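Local coordinates for serine-rich secreted cell wall anchored (LPXTG-motif ) protein (Lactobacillus reuteri ATCC 53608, PDB 5NXK) that probably acts as a cell-wall-anchored adhesin, using a beta-solenoid binding region to attach the gut bacterium to host surfaces, at residues 224-229 with 253-258. Sequence-based numbering, arbitrary orientation.
Sequences KLDGGR and IPQLEN
Chi1 of Asp226 (-80°) sets CG anti to the carbonyl carbon, and Gln255 takes the same first rotamer before its chain bends at chi2 (-80°), so that its amide end folds back toward the carboxylate. Lys224 runs out nearly straight, with CG anti to the backbone N, and bends only at chi4. The three side chains meet where two successive coils of the parallel beta-solenoid begin to separate: strand 221-226 pairs with strand 248-252 up to Leu225, whose backbone bonds to Arg251, and beyond this 253-258 leaves the sheet as a loop. Gln255 crosses Asp226 at about a right angle, its CG packed 3.7 Å from the carboxylate carbon CG of Asp226, with the amide and carboxylate planes 32° apart.

Water takes over the polar links between the coils. One molecule accepts from the backbone N of Gln255 and donates to OD1 of Asp226; another accepts from the backbone N of Ile253 at 2.9 Å and donates to the same OD1. OD1 is thus linked through one water each to the backbone N-H groups of Ile253 and Gln255. OD2 points to the preceding coil and is hydrogen-bonded to Trp189 NE1, which together with the two waters should restrain the rotation of the buried carboxylate. Gln255 NE2 bonds to Arg153 O, tying the loop to the segment around Arg153 and Thr154, the latter touching Lys224.

OD1 of Asp226 also lies 2.9 Å from the carbonyl O of Ile253, a close approach of two acceptors that would be expected to repel. That carbonyl receives a third water, which donates to Ile253 O and to Gln255 OE1, both at 2.7 Å, and takes a weak bond from Lys224 NZ at 3.4 Å.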
loop_
_atom_site.group_PDB
_atom_site.type_symbol
_atom_site.label_atom_id
_atom_site.label_comp_id
_atom_site.label_asym_id
_atom_site.label_seq_id
_atom_site.Cartn_x
_atom_site.Cartn_y
_atom_site.Cartn_z
ATOM N N LYS A 224 6.940 6.443 -4.685
ATOM C CA LYS A 224 7.383 6.380 -6.056
ATOM C C LYS A 224 6.165 6.170 -6.941
ATOM O O LYS A 224 5.426 5.195 -6.782
ATOM C CB LYS A 224 8.422 5.269 -6.267
ATOM C CG LYS A 224 9.057 5.368 -7.637
ATOM C CD LYS A 224 10.068 4.278 -7.955
ATOM C CE LYS A 224 10.715 4.598 -9.301
ATOM N NZ LYS A 224 12.185 4.502 -9.262
ATOM N N LEU A 225 5.958 7.106 -7.858
ATOM C CA LEU A 225 4.774 7.121 -8.709
ATOM C C LEU A 225 5.212 6.816 -10.148
ATOM O O LEU A 225 6.029 7.547 -10.717
ATOM C CB LEU A 225 4.071 8.486 -8.621
ATOM C CG LEU A 225 3.524 8.920 -7.247
ATOM C CD1 LEU A 225 3.029 10.373 -7.277
ATOM C CD2 LEU A 225 2.429 7.981 -6.727
ATOM N N ASP A 226 4.706 5.718 -10.711
ATOM C CA ASP A 226 5.081 5.275 -12.051
ATOM C C ASP A 226 3.839 4.954 -12.895
ATOM O O ASP A 226 3.782 3.913 -13.555
ATOM C CB ASP A 226 6.002 4.050 -11.971
ATOM C CG ASP A 226 7.454 4.422 -11.667
ATOM O OD1 ASP A 226 7.965 5.403 -12.260
ATOM O OD2 ASP A 226 8.075 3.753 -10.811
ATOM N N GLY A 227 2.834 5.828 -12.825
ATOM C CA GLY A 227 1.657 5.764 -13.684
ATOM C C GLY A 227 1.975 6.076 -15.140
ATOM O O GLY A 227 2.712 7.026 -15.426
ATOM N N GLY A 228 1.427 5.287 -16.063
ATOM C CA GLY A 228 1.675 5.509 -17.480
ATOM C C GLY A 228 1.078 6.787 -18.052
ATOM O O GLY A 228 1.619 7.338 -19.008
ATOM N N ARG A 229 -0.039 7.256 -17.500
ATOM C CA ARG A 229 -0.655 8.506 -17.977
ATOM C C ARG A 229 -0.769 9.597 -16.893
ATOM O O ARG A 229 -0.690 10.779 -17.209
ATOM C CB ARG A 229 -2.039 8.254 -18.616
ATOM C CG ARG A 229 -3.170 7.796 -17.691
ATOM C CD ARG A 229 -4.567 8.092 -18.337
ATOM N NE ARG A 229 -5.019 9.462 -18.040
ATOM C CZ ARG A 229 -5.194 10.428 -18.944
ATOM N NH1 ARG A 229 -4.985 10.184 -20.234
ATOM N NH2 ARG A 229 -5.589 11.646 -18.557
ATOM N N ILE A 253 9.645 9.633 -12.008
ATOM C CA ILE A 253 10.611 9.470 -13.085
ATOM C C ILE A 253 10.210 8.231 -13.882
ATOM O O ILE A 253 10.079 7.148 -13.310
ATOM C CB ILE A 253 12.063 9.321 -12.537
ATOM C CG1 ILE A 253 12.520 10.618 -11.848
ATOM C CG2 ILE A 253 13.031 8.975 -13.660
ATOM C CD1 ILE A 253 13.946 10.525 -11.229
ATOM N N PRO A 254 9.971 8.388 -15.194
ATOM C CA PRO A 254 9.497 7.237 -15.980
ATOM C C PRO A 254 10.476 6.056 -15.946
ATOM O O PRO A 254 11.692 6.260 -15.933
ATOM C CB PRO A 254 9.361 7.804 -17.395
ATOM C CG PRO A 254 9.156 9.306 -17.190
ATOM C CD PRO A 254 9.995 9.640 -15.976
ATOM N N GLN A 255 9.935 4.841 -15.895
ATOM C CA GLN A 255 10.733 3.616 -15.836
ATOM C C GLN A 255 11.484 3.344 -17.144
ATOM O O GLN A 255 12.512 2.660 -17.149
ATOM C CB GLN A 255 9.832 2.424 -15.498
ATOM C CG GLN A 255 9.404 2.391 -14.043
ATOM C CD GLN A 255 10.484 1.827 -13.132
ATOM O OE1 GLN A 255 11.319 2.574 -12.609
ATOM N NE2 GLN A 255 10.449 0.510 -12.902
ATOM N N LEU A 256 10.947 3.871 -18.245
ATOM C CA LEU A 256 11.476 3.641 -19.598
ATOM C C LEU A 256 11.411 4.915 -20.437
ATOM O O LEU A 256 10.686 5.847 -20.094
ATOM C CB LEU A 256 10.705 2.538 -20.311
ATOM C CG LEU A 256 10.602 1.174 -19.629
ATOM C CD1 LEU A 256 9.597 0.334 -20.378
ATOM C CD2 LEU A 256 11.959 0.488 -19.559
ATOM N N GLU A 257 12.152 4.934 -21.544
ATOM C CA GLU A 257 12.211 6.083 -22.461
ATOM C C GLU A 257 10.931 6.349 -23.269
ATOM O O GLU A 257 10.711 7.470 -23.727
ATOM C CB GLU A 257 13.362 5.891 -23.459
ATOM C CG GLU A 257 14.760 5.938 -22.881
ATOM C CD GLU A 257 15.063 7.240 -22.163
ATOM O OE1 GLU A 257 14.795 8.316 -22.748
ATOM O OE2 GLU A 257 15.574 7.191 -21.022
ATOM N N ASN A 258 10.090 5.337 -23.464
ATOM C CA ASN A 258 8.894 5.546 -24.287
ATOM C C ASN A 258 7.653 5.888 -23.465
ATOM O O ASN A 258 6.528 5.631 -23.896
ATOM C CB ASN A 258 8.601 4.302 -25.128
ATOM C CG ASN A 258 8.356 3.068 -24.274
ATOM O OD1 ASN A 258 8.685 3.045 -23.086
ATOM N ND2 ASN A 258 7.784 2.028 -24.882
HETATM O O HOH W 1 11.806 5.229 -12.563
HETATM O O HOH W 2 7.280 4.893 -15.089
HETATM O O HOH W 3 8.913 7.317 -10.488
#